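Local coordinates for protein probable transcriptional regulator (Rhodococcus jostii, PDB 3HIM) that probably binds operator DNA as a TetR-family transcriptional regulator, with an N-terminal helix-turn-helix domain joined to an all-helical C-terminal domain, at residues B[26-31]-B[40-45]; B[73-78]-B[101-106]; B[94-99]-B[138-143]. One frame throughout, in Å; residues are numbered along the deposited sequence.

Contact 1 (B[26-31]-B[40-45])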
ATOM      1  N   ILE B  26      17.738  -1.948  -7.017  1.00 15.93           N
ATOM      2  CA  ILE B  26      16.426  -1.371  -6.734  1.00 16.31           C
ATOM      3  C   ILE B  26      15.820  -0.794  -8.006  1.00 17.10           C
ATOM      4  O   ILE B  26      14.682  -1.128  -8.368  1.00 17.03           O
ATOM      5  CB  ILE B  26      16.481  -0.332  -5.609  1.00 16.37           C
ATOM      6  CG1 ILE B  26      16.643  -1.046  -4.262  1.00 14.92           C
ATOM      7  CG2 ILE B  26      15.207   0.593  -5.615  1.00 15.91           C
ATOM      8  CD1 ILE B  26      17.288  -0.178  -3.191  1.00 11.82           C
ATOM      9  N   GLU B  27      16.593   0.046  -8.689  1.00 17.57           N
ATOM     10  CA  GLU B  27      16.177   0.611  -9.962  1.00 18.34           C
ATOM     11  C   GLU B  27      15.802  -0.497 -10.966  1.00 18.49           C
ATOM     12  O   GLU B  27      14.732  -0.449 -11.564  1.00 18.86           O
ATOM     13  CB  GLU B  27      17.273   1.538 -10.512  1.00 18.25           C
ATOM     14  N   VAL B  28      16.656  -1.509 -11.109  1.00 19.05           N
ATOM     15  CA  VAL B  28      16.415  -2.585 -12.071  1.00 19.56           C
ATOM     16  C   VAL B  28      15.223  -3.439 -11.635  1.00 20.29           C
ATOM     17  O   VAL B  28      14.359  -3.778 -12.462  1.00 20.09           O
ATOM     18  CB  VAL B  28      17.684  -3.460 -12.330  1.00 19.82           C
ATOM     19  CG1 VAL B  28      17.362  -4.640 -13.235  1.00 20.06           C
ATOM     20  CG2 VAL B  28      18.796  -2.635 -12.973  1.00 18.65           C
ATOM     21  N   PHE B  29      15.162  -3.770 -10.342  1.00 20.74           N
ATOM     22  CA  PHE B  29      14.030  -4.526  -9.814  1.00 21.27           C
ATOM     23  C   PHE B  29      12.721  -3.767 -10.061  1.00 22.32           C
ATOM     24  O   PHE B  29      11.733  -4.356 -10.487  1.00 22.42           O
ATOM     25  CB  PHE B  29      14.196  -4.862  -8.329  1.00 20.68           C
ATOM     26  CG  PHE B  29      15.247  -5.921  -8.035  1.00 19.58           C
ATOM     27  CD1 PHE B  29      15.705  -6.801  -9.030  1.00 17.10           C
ATOM     28  CD2 PHE B  29      15.762  -6.052  -6.738  1.00 18.31           C
ATOM     29  CE1 PHE B  29      16.658  -7.774  -8.735  1.00 16.18           C
ATOM     30  CE2 PHE B  29      16.708  -7.033  -6.432  1.00 17.54           C
ATOM     31  CZ  PHE B  29      17.163  -7.889  -7.438  1.00 17.36           C
ATOM     32  N   ALA B  30      12.736  -2.457  -9.824  1.00 23.63           N
ATOM     33  CA  ALA B  30      11.583  -1.604 -10.123  1.00 24.88           C
ATOM     34  C   ALA B  30      11.245  -1.520 -11.623  1.00 25.59           C
ATOM     35  O   ALA B  30      10.071  -1.421 -11.980  1.00 26.03           O
ATOM     36  CB  ALA B  30      11.771  -0.221  -9.535  1.00 24.40           C
ATOM     37  N   ALA B  31      12.259  -1.572 -12.492  1.00 26.58           N
ATOM     38  CA  ALA B  31      12.039  -1.459 -13.952  1.00 26.84           C
ATOM     39  C   ALA B  31      11.618  -2.761 -14.669  1.00 27.12           C
ATOM     40  O   ALA B  31      10.642  -2.765 -15.428  1.00 27.58           O
ATOM     41  CB  ALA B  31      13.254  -0.835 -14.641  1.00 26.85           C
ATOM     42  N   ARG B  40      23.143 -10.315 -13.697  1.00 28.40           N
ATOM     43  CA  ARG B  40      23.865  -9.916 -14.913  1.00 28.61           C
ATOM     44  C   ARG B  40      23.331  -8.616 -15.482  1.00 28.60           C
ATOM     45  O   ARG B  40      24.111  -7.767 -15.911  1.00 29.02           O
ATOM     46  CB  ARG B  40      23.812 -11.003 -15.998  1.00 28.73           C
ATOM     47  N   GLU B  41      22.013  -8.454 -15.501  1.00 28.36           N
ATOM     48  CA  GLU B  41      21.449  -7.163 -15.856  1.00 28.72           C
ATOM     49  C   GLU B  41      22.098  -6.119 -14.939  1.00 28.28           C
ATOM     50  O   GLU B  41      22.639  -5.129 -15.415  1.00 28.35           O
ATOM     51  CB  GLU B  41      19.926  -7.111 -15.700  1.00 28.95           C
ATOM     52  CG  GLU B  41      19.178  -8.403 -15.953  1.00 30.86           C
ATOM     53  CD  GLU B  41      18.554  -8.488 -17.319  1.00 32.81           C
ATOM     54  OE1 GLU B  41      19.114  -9.228 -18.163  1.00 33.82           O
ATOM     55  OE2 GLU B  41      17.504  -7.833 -17.546  1.00 33.57           O
ATOM     56  N   ILE B  42      22.078  -6.381 -13.629  1.00 27.81           N
ATOM     57  CA  ILE B  42      22.509  -5.408 -12.603  1.00 26.75           C
ATOM     58  C   ILE B  42      23.995  -5.011 -12.682  1.00 26.58           C
ATOM     59  O   ILE B  42      24.310  -3.824 -12.719  1.00 26.09           O
ATOM     60  CB  ILE B  42      22.133  -5.900 -11.177  1.00 26.55           C
ATOM     61  CG1 ILE B  42      20.615  -6.141 -11.100  1.00 25.06           C
ATOM     62  CG2 ILE B  42      22.637  -4.916 -10.096  1.00 25.17           C
ATOM     63  CD1 ILE B  42      20.173  -6.849  -9.873  1.00 22.62           C
ATOM     64  N   ALA B  43      24.894  -5.997 -12.708  1.00 26.58           N
ATOM     65  CA  ALA B  43      26.328  -5.725 -12.830  1.00 26.87           C
ATOM     66  C   ALA B  43      26.612  -5.014 -14.140  1.00 27.00           C
ATOM     67  O   ALA B  43      27.463  -4.123 -14.198  1.00 27.52           O
ATOM     68  CB  ALA B  43      27.147  -7.000 -12.719  1.00 26.93           C
ATOM     69  N   ALA B  44      25.865  -5.374 -15.179  1.00 26.80           N
ATOM     70  CA  ALA B  44      26.044  -4.774 -16.496  1.00 26.34           C
ATOM     71  C   ALA B  44      25.609  -3.325 -16.493  1.00 25.95           C
ATOM     72  O   ALA B  44      26.277  -2.462 -17.053  1.00 25.96           O
ATOM     73  CB  ALA B  44      25.276  -5.562 -17.557  1.00 26.36           C
ATOM     74  N   SER B  45      24.477  -3.062 -15.859  1.00 25.48           N
ATOM     75  CA  SER B  45      23.956  -1.712 -15.727  1.00 25.00           C
ATOM     76  C   SER B  45      24.916  -0.806 -14.935  1.00 24.72           C
ATOM     77  O   SER B  45      24.836   0.413 -15.037  1.00 24.75           O
ATOM     78  CB  SER B  45      22.589  -1.756 -15.041  1.00 24.88           C
ATOM     79  OG  SER B  45      22.735  -2.032 -13.661  1.00 24.19           O
TER
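V28 lays its CB and its CG1 methyl against CG1 of I42, joining the first helix of a TetR-type DNA-binding domain to the helix 39-45 that opens its predicted helix-turn-helix motif. The closest approach of this pair is 4.2 Å, from V28 CB to I42 CG1, and the two side chains cross obliquely. V28 holds CG1 anti to its backbone N (chi1 175°), so its methyls part along helix 39-45: CG1 also lies near the CB of E41, while CG2 turns to the hydroxyl of S45. A beta-branched residue suits this place, being short, stiff and broad where the helix axes stand 10.0 Å apart.

I42 carries the contact on to F29 with its longer branch. Its CG1 stands beside the backbone N (chi1 -57°) and the chain runs on extended to CD1, which comes within 3.8 Å of F29 CE1 and also touches CZ, obliquely to the ring. F29 starts off to one side of the interface, but its ring reaches back into it, crossing I42 at about a right angle. Y34 packs edge-to-face with the F29 ring, and I67 and L63 of helix 60-82 extend the same apolar cluster, F29 touching I67 and I42 touching L63.

At the exposed border the small S45 has its hydroxyl between its own backbone N and carbonyl carbon (chi1 74°). From there S45 OG donates to the carbonyl O of I42 at 2.6 Å, meeting a lone pair in the carbonyl plane, while V28 CG2 lies 4.0 Å from that same S45 OG.

Contact 2 (B[73-78]-B[101-106])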
ATOM      1  N   HIS B  73      15.098  -2.137   8.528  1.00 17.82           N
ATOM      2  CA  HIS B  73      15.873  -1.590   9.639  1.00 18.94           C
ATOM      3  C   HIS B  73      15.893  -0.073   9.609  1.00 18.79           C
ATOM      4  O   HIS B  73      15.776   0.568  10.638  1.00 19.41           O
ATOM      5  CB  HIS B  73      17.312  -2.107   9.649  1.00 19.29           C
ATOM      6  CG  HIS B  73      18.162  -1.440  10.677  1.00 23.36           C
ATOM      7  ND1 HIS B  73      18.762  -0.217  10.461  1.00 27.18           N
ATOM      8  CD2 HIS B  73      18.460  -1.789  11.953  1.00 26.48           C
ATOM      9  CE1 HIS B  73      19.420   0.146  11.550  1.00 28.97           C
ATOM     10  NE2 HIS B  73      19.258  -0.793  12.468  1.00 30.02           N
ATOM     11  N   SER B  74      16.052   0.501   8.425  1.00 18.81           N
ATOM     12  CA  SER B  74      16.108   1.943   8.303  1.00 18.51           C
ATOM     13  C   SER B  74      14.820   2.638   8.786  1.00 18.54           C
ATOM     14  O   SER B  74      14.890   3.607   9.559  1.00 19.35           O
ATOM     15  CB  SER B  74      16.464   2.346   6.886  1.00 18.23           C
ATOM     16  OG  SER B  74      16.338   3.745   6.709  1.00 19.19           O
ATOM     17  N   VAL B  75      13.654   2.155   8.363  1.00 18.12           N
ATOM     18  CA  VAL B  75      12.409   2.802   8.800  1.00 17.64           C
ATOM     19  C   VAL B  75      12.193   2.579  10.321  1.00 17.24           C
ATOM     20  O   VAL B  75      11.767   3.491  11.034  1.00 17.72           O
ATOM     21  CB  VAL B  75      11.177   2.417   7.899  1.00 17.40           C
ATOM     22  CG1 VAL B  75      10.738   1.001   8.160  1.00 17.44           C
ATOM     23  CG2 VAL B  75      10.011   3.378   8.135  1.00 17.49           C
ATOM     24  N   LEU B  76      12.529   1.385  10.812  1.00 16.49           N
ATOM     25  CA  LEU B  76      12.521   1.119  12.256  1.00 16.39           C
ATOM     26  C   LEU B  76      13.447   2.094  13.016  1.00 16.09           C
ATOM     27  O   LEU B  76      13.026   2.700  13.998  1.00 14.73           O
ATOM     28  CB  LEU B  76      12.928  -0.323  12.556  1.00 16.19           C
ATOM     29  CG  LEU B  76      12.996  -0.639  14.053  1.00 16.23           C
ATOM     30  CD1 LEU B  76      11.639  -0.358  14.740  1.00 16.61           C
ATOM     31  CD2 LEU B  76      13.426  -2.081  14.266  1.00 14.51           C
ATOM     32  N   ALA B  77      14.693   2.226  12.550  1.00 15.55           N
ATOM     33  CA  ALA B  77      15.652   3.149  13.149  1.00 16.41           C
ATOM     34  C   ALA B  77      15.102   4.565  13.127  1.00 16.57           C
ATOM     35  O   ALA B  77      15.246   5.294  14.102  1.00 16.32           O
ATOM     36  CB  ALA B  77      17.027   3.090  12.420  1.00 16.59           C
ATOM     37  N   ALA B  78      14.448   4.934  12.021  1.00 16.83           N
ATOM     38  CA  ALA B  78      13.879   6.283  11.848  1.00 17.06           C
ATOM     39  C   ALA B  78      12.831   6.649  12.893  1.00 16.84           C
ATOM     40  O   ALA B  78      12.924   7.683  13.548  1.00 16.90           O
ATOM     41  CB  ALA B  78      13.296   6.457  10.439  1.00 16.81           C
ATOM     42  N   VAL B 101       5.922   8.510   7.885  1.00 15.20           N
ATOM     43  CA  VAL B 101       5.382   8.914   6.572  1.00 14.87           C
ATOM     44  C   VAL B 101       6.490   9.499   5.658  1.00 15.78           C
ATOM     45  O   VAL B 101       6.635   9.091   4.490  1.00 14.78           O
ATOM     46  CB  VAL B 101       4.210   9.890   6.751  1.00 15.64           C
ATOM     47  CG1 VAL B 101       3.818  10.548   5.424  1.00 14.17           C
ATOM     48  CG2 VAL B 101       2.993   9.152   7.376  1.00 14.47           C
ATOM     49  N   THR B 102       7.281  10.435   6.203  1.00 15.42           N
ATOM     50  CA  THR B 102       8.423  11.019   5.484  1.00 15.79           C
ATOM     51  C   THR B 102       9.359   9.935   4.945  1.00 15.39           C
ATOM     52  O   THR B 102       9.751   9.988   3.795  1.00 14.70           O
ATOM     53  CB  THR B 102       9.228  11.982   6.407  1.00 15.99           C
ATOM     54  OG1 THR B 102       8.341  12.980   6.903  1.00 16.38           O
ATOM     55  CG2 THR B 102      10.395  12.649   5.669  1.00 16.16           C
ATOM     56  N   TRP B 103       9.709   8.959   5.786  1.00 15.04           N
ATOM     57  CA  TRP B 103      10.583   7.874   5.349  1.00 14.42           C
ATOM     58  C   TRP B 103       9.995   7.158   4.148  1.00 14.40           C
ATOM     59  O   TRP B 103      10.694   6.869   3.159  1.00 14.90           O
ATOM     60  CB  TRP B 103      10.847   6.882   6.471  1.00 14.23           C
ATOM     61  CG  TRP B 103      11.930   5.908   6.112  1.00 14.50           C
ATOM     62  CD1 TRP B 103      13.251   5.991   6.457  1.00 15.67           C
ATOM     63  CD2 TRP B 103      11.794   4.713   5.316  1.00 15.19           C
ATOM     64  NE1 TRP B 103      13.952   4.917   5.928  1.00 16.67           N
ATOM     65  CE2 TRP B 103      13.079   4.115   5.231  1.00 15.75           C
ATOM     66  CE3 TRP B 103      10.712   4.090   4.673  1.00 14.50           C
ATOM     67  CZ2 TRP B 103      13.311   2.921   4.529  1.00 15.86           C
ATOM     68  CZ3 TRP B 103      10.941   2.894   3.974  1.00 17.16           C
ATOM     69  CH2 TRP B 103      12.240   2.327   3.902  1.00 15.99           C
ATOM     70  N   HIS B 104       8.711   6.863   4.233  1.00 14.37           N
ATOM     71  CA  HIS B 104       8.042   6.135   3.183  1.00 14.89           C
ATOM     72  C   HIS B 104       7.889   6.897   1.850  1.00 15.34           C
ATOM     73  O   HIS B 104       7.875   6.277   0.783  1.00 15.42           O
ATOM     74  CB  HIS B 104       6.709   5.598   3.691  1.00 14.60           C
ATOM     75  CG  HIS B 104       6.821   4.257   4.343  1.00 14.84           C
ATOM     76  ND1 HIS B 104       7.001   3.095   3.621  1.00 14.91           N
ATOM     77  CD2 HIS B 104       6.802   3.895   5.648  1.00 15.08           C
ATOM     78  CE1 HIS B 104       7.080   2.074   4.453  1.00 13.53           C
ATOM     79  NE2 HIS B 104       6.949   2.532   5.688  1.00 16.20           N
ATOM     80  N   ALA B 105       7.769   8.217   1.915  1.00 15.74           N
ATOM     81  CA  ALA B 105       7.814   9.063   0.716  1.00 16.92           C
ATOM     82  C   ALA B 105       9.233   9.135   0.118  1.00 17.39           C
ATOM     83  O   ALA B 105       9.414   8.832  -1.058  1.00 17.76           O
ATOM     84  CB  ALA B 105       7.304  10.446   1.023  1.00 16.37           C
ATOM     85  N   ASP B 106      10.220   9.538   0.921  1.00 17.77           N
ATOM     86  CA  ASP B 106      11.633   9.594   0.466  1.00 18.46           C
ATOM     87  C   ASP B 106      12.221   8.255   0.000  1.00 18.46           C
ATOM     88  O   ASP B 106      12.970   8.215  -0.971  1.00 19.01           O
ATOM     89  CB  ASP B 106      12.554  10.137   1.558  1.00 18.79           C
ATOM     90  CG  ASP B 106      12.313  11.606   1.878  1.00 20.16           C
ATOM     91  OD1 ASP B 106      11.653  12.336   1.096  1.00 18.72           O
ATOM     92  OD2 ASP B 106      12.827  12.027   2.940  1.00 20.99           O
TER
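The indole of W103 spans the gap between the two roughly antiparallel helices and is engaged through one face and through its N-H. Over the face sits V75, whose CB lies 3.6 Å from the centroid of the six-membered ring and 14° off the ring normal, a CH-pi contact. V75 CG2 also touches the indole, 3.6 Å from W103 CD2 and toward CG and CE3. At the edge, W103 NE1 donates to S74 OG at 2.8 Å; the N-H...O angle is 150°, and the hydroxyl lies near the ring plane. A small hydroxyl residue suits this place, since it accepts from the indole without pushing the helices apart. A78, one turn after S74, adds its methyl 4.0 Å from W103 CD1.

Torsions set up this fit. S74 OG is anti to its backbone N, and W103 CG is likewise anti to its own N (chi1 -170°), which sends the indole across to helix 60-82. V75 CG2, anti to N as well, is the branch that touches both the indole and H104.

H104, next in the same helix, lies at the indole's edge, with W103 CE3 over one face of its imidazole. Its NE2 touches V75 CG2 at 4.0 Å, and Y100 meets the ring edge-to-face. A111 of helix 108-116 packs on both W103 and H104. The whole is antiparallel helix packing in the TetR fold, where helix 60-82, arriving from the DNA-binding domain, lies against helix 89-106 of the C-terminal domain.

Contact 3 (B[94-99]-B[138-143])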
ATOM      1  N   MET B  94       2.807  12.388  17.029  1.00 15.91           N
ATOM      2  CA  MET B  94       3.116  13.325  15.959  1.00 15.82           C
ATOM      3  C   MET B  94       4.502  13.025  15.376  1.00 16.21           C
ATOM      4  O   MET B  94       4.693  13.011  14.157  1.00 15.62           O
ATOM      5  CB  MET B  94       3.053  14.776  16.453  1.00 15.30           C
ATOM      6  CG  MET B  94       1.646  15.276  16.852  1.00 15.88           C
ATOM      7  SD  MET B  94       1.605  16.902  17.685  1.00 17.94           S
ATOM      8  CE  MET B  94       2.865  17.797  16.779  1.00 20.10           C
ATOM      9  N   SER B  95       5.467  12.772  16.251  1.00 16.13           N
ATOM     10  CA  SER B  95       6.868  12.703  15.838  1.00 16.46           C
ATOM     11  C   SER B  95       7.165  11.439  15.039  1.00 15.89           C
ATOM     12  O   SER B  95       7.822  11.475  13.979  1.00 15.16           O
ATOM     13  CB  SER B  95       7.781  12.760  17.078  1.00 16.92           C
ATOM     14  OG  SER B  95       9.141  12.787  16.696  1.00 17.15           O
ATOM     15  N   THR B  96       6.679  10.322  15.563  1.00 15.36           N
ATOM     16  CA  THR B  96       6.912   9.043  14.922  1.00 15.99           C
ATOM     17  C   THR B  96       6.120   8.920  13.623  1.00 16.63           C
ATOM     18  O   THR B  96       6.658   8.383  12.653  1.00 16.67           O
ATOM     19  CB  THR B  96       6.559   7.878  15.826  1.00 16.15           C
ATOM     20  OG1 THR B  96       5.217   8.055  16.305  1.00 16.05           O
ATOM     21  CG2 THR B  96       7.552   7.789  16.997  1.00 15.01           C
ATOM     22  N   VAL B  97       4.854   9.392  13.614  1.00 16.02           N
ATOM     23  CA  VAL B  97       4.055   9.407  12.373  1.00 15.85           C
ATOM     24  C   VAL B  97       4.731  10.280  11.294  1.00 16.09           C
ATOM     25  O   VAL B  97       4.907   9.830  10.151  1.00 16.34           O
ATOM     26  CB  VAL B  97       2.550   9.827  12.589  1.00 15.44           C
ATOM     27  CG1 VAL B  97       1.836   9.999  11.242  1.00 14.96           C
ATOM     28  CG2 VAL B  97       1.809   8.779  13.424  1.00 13.95           C
ATOM     29  N   THR B  98       5.133  11.499  11.664  1.00 15.40           N
ATOM     30  CA  THR B  98       5.926  12.346  10.766  1.00 15.89           C
ATOM     31  C   THR B  98       7.146  11.609  10.154  1.00 16.08           C
ATOM     32  O   THR B  98       7.294  11.569   8.925  1.00 16.27           O
ATOM     33  CB  THR B  98       6.429  13.631  11.466  1.00 15.59           C
ATOM     34  OG1 THR B  98       5.299  14.352  11.953  1.00 15.82           O
ATOM     35  CG2 THR B  98       7.236  14.526  10.491  1.00 13.89           C
ATOM     36  N   ALA B  99       8.008  11.058  11.008  1.00 15.76           N
ATOM     37  CA  ALA B  99       9.183  10.290  10.547  1.00 15.59           C
ATOM     38  C   ALA B  99       8.788   9.087   9.707  1.00 15.41           C
ATOM     39  O   ALA B  99       9.408   8.786   8.696  1.00 15.49           O
ATOM     40  CB  ALA B  99      10.025   9.837  11.732  1.00 15.05           C
ATOM     41  N   LYS B 138       5.062  -2.199  16.806  1.00 15.41           N
ATOM     42  CA  LYS B 138       5.085  -2.088  18.264  1.00 15.55           C
ATOM     43  C   LYS B 138       5.497  -0.679  18.768  1.00 15.66           C
ATOM     44  O   LYS B 138       5.098  -0.267  19.872  1.00 14.56           O
ATOM     45  CB  LYS B 138       5.961  -3.190  18.898  1.00 15.48           C
ATOM     46  N   VAL B 139       6.268   0.052  17.950  1.00 16.13           N
ATOM     47  CA  VAL B 139       6.646   1.438  18.281  1.00 16.41           C
ATOM     48  C   VAL B 139       5.392   2.276  18.409  1.00 16.77           C
ATOM     49  O   VAL B 139       5.265   3.108  19.318  1.00 17.04           O
ATOM     50  CB  VAL B 139       7.598   2.084  17.238  1.00 16.48           C
ATOM     51  CG1 VAL B 139       7.824   3.587  17.556  1.00 15.82           C
ATOM     52  CG2 VAL B 139       8.932   1.335  17.186  1.00 16.29           C
ATOM     53  N   PHE B 140       4.451   2.039  17.506  1.00 16.82           N
ATOM     54  CA  PHE B 140       3.213   2.793  17.539  1.00 17.02           C
ATOM     55  C   PHE B 140       2.305   2.289  18.657  1.00 16.77           C
ATOM     56  O   PHE B 140       1.727   3.092  19.377  1.00 16.39           O
ATOM     57  CB  PHE B 140       2.509   2.808  16.170  1.00 16.92           C
ATOM     58  CG  PHE B 140       3.235   3.632  15.118  1.00 17.56           C
ATOM     59  CD1 PHE B 140       3.330   5.020  15.237  1.00 18.31           C
ATOM     60  CD2 PHE B 140       3.811   3.020  14.004  1.00 17.04           C
ATOM     61  CE1 PHE B 140       3.999   5.792  14.265  1.00 18.94           C
ATOM     62  CE2 PHE B 140       4.479   3.773  13.039  1.00 18.53           C
ATOM     63  CZ  PHE B 140       4.575   5.165  13.164  1.00 17.41           C
ATOM     64  N   THR B 141       2.203   0.973  18.832  1.00 16.81           N
ATOM     65  CA  THR B 141       1.325   0.453  19.885  1.00 17.68           C
ATOM     66  C   THR B 141       1.768   0.921  21.281  1.00 17.32           C
ATOM     67  O   THR B 141       0.917   1.274  22.105  1.00 17.61           O
ATOM     68  CB  THR B 141       1.119  -1.108  19.820  1.00 18.03           C
ATOM     69  OG1 THR B 141       2.376  -1.758  19.950  1.00 21.71           O
ATOM     70  CG2 THR B 141       0.543  -1.526  18.504  1.00 17.57           C
ATOM     71  N   ARG B 142       3.082   0.958  21.530  1.00 16.95           N
ATOM     72  CA  ARG B 142       3.612   1.481  22.787  1.00 17.32           C
ATOM     73  C   ARG B 142       3.155   2.932  23.022  1.00 17.37           C
ATOM     74  O   ARG B 142       2.653   3.260  24.097  1.00 17.92           O
ATOM     75  CB  ARG B 142       5.143   1.369  22.837  1.00 17.55           C
ATOM     76  N   ILE B 143       3.287   3.778  22.000  1.00 17.11           N
ATOM     77  CA  ILE B 143       2.911   5.187  22.116  1.00 16.29           C
ATOM     78  C   ILE B 143       1.414   5.290  22.393  1.00 16.11           C
ATOM     79  O   ILE B 143       1.007   6.017  23.296  1.00 16.73           O
ATOM     80  CB  ILE B 143       3.314   6.014  20.864  1.00 16.13           C
ATOM     81  CG1 ILE B 143       4.832   6.225  20.855  1.00 16.49           C
ATOM     82  CG2 ILE B 143       2.581   7.389  20.811  1.00 12.90           C
ATOM     83  CD1 ILE B 143       5.416   6.384  19.466  1.00 16.00           C
TER
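T96 is the first residue of segment 94-99 to meet helix 123-149, and it does so with all three side-chain heavy atoms. Its OG1 stands in the crowded position between backbone N and carbonyl carbon (chi1 53°), where it hydrogen-bonds back to the carbonyl O of R92, one turn earlier; the polar end of this buried residue is thereby satisfied within its own helix. The same OG1 lies 3.3 Å from F140 CE1, approaching the ring obliquely as the two side chains slide past each other. I143 CD1 comes tip to tip against T96, 3.6 Å from CG2 and as near to OG1, and CG2 also touches V139 CG1. A threonine fits because it pairs a self-satisfied hydroxyl with an apolar branch.

V97 follows, its side chain crossing that of F140 at about a right angle. Its CG2 is 3.8 Å from F140 CE1, and its backbone N lies at the edge of the ring, near the ring plane. F140 reaches this spot because CG sits beside its backbone N (chi1 -70°), swinging the flat ring in between the nearly antiparallel helices.

Y100, further along helix 89-106, meets the F140 ring edge-to-face. Other helices surround the pair: I165 of helix 158-175 touches both V97 and F140, V192 of helix 184-198 packs on V97, and L76 and I79 of helix 60-82 touch V139.

In the fold
Contact 1 belongs to the DNA-binding domain, partly buried toward one end of the molecule, whereas contact 3 is a buried contact on the other side of the chain's centre, their centres about 34 Å apart. Contact 2, partly buried, lies nearest the middle. Contacts 2 and 3 share helix 89-106 and touch directly, L76 CD1 meeting V139 CG2 at 4.0 Å. Helix 60-82 carries one side of contact 2, and its earlier residues pack on contact 1, so it links both domains. Chemistry differs accordingly: contact 2 alone has a hydrogen bond between its two segments, while in contacts 1 and 3 S45 and T96 turn their hydroxyls back to carbonyls of their own helices and apolar packing joins the segments.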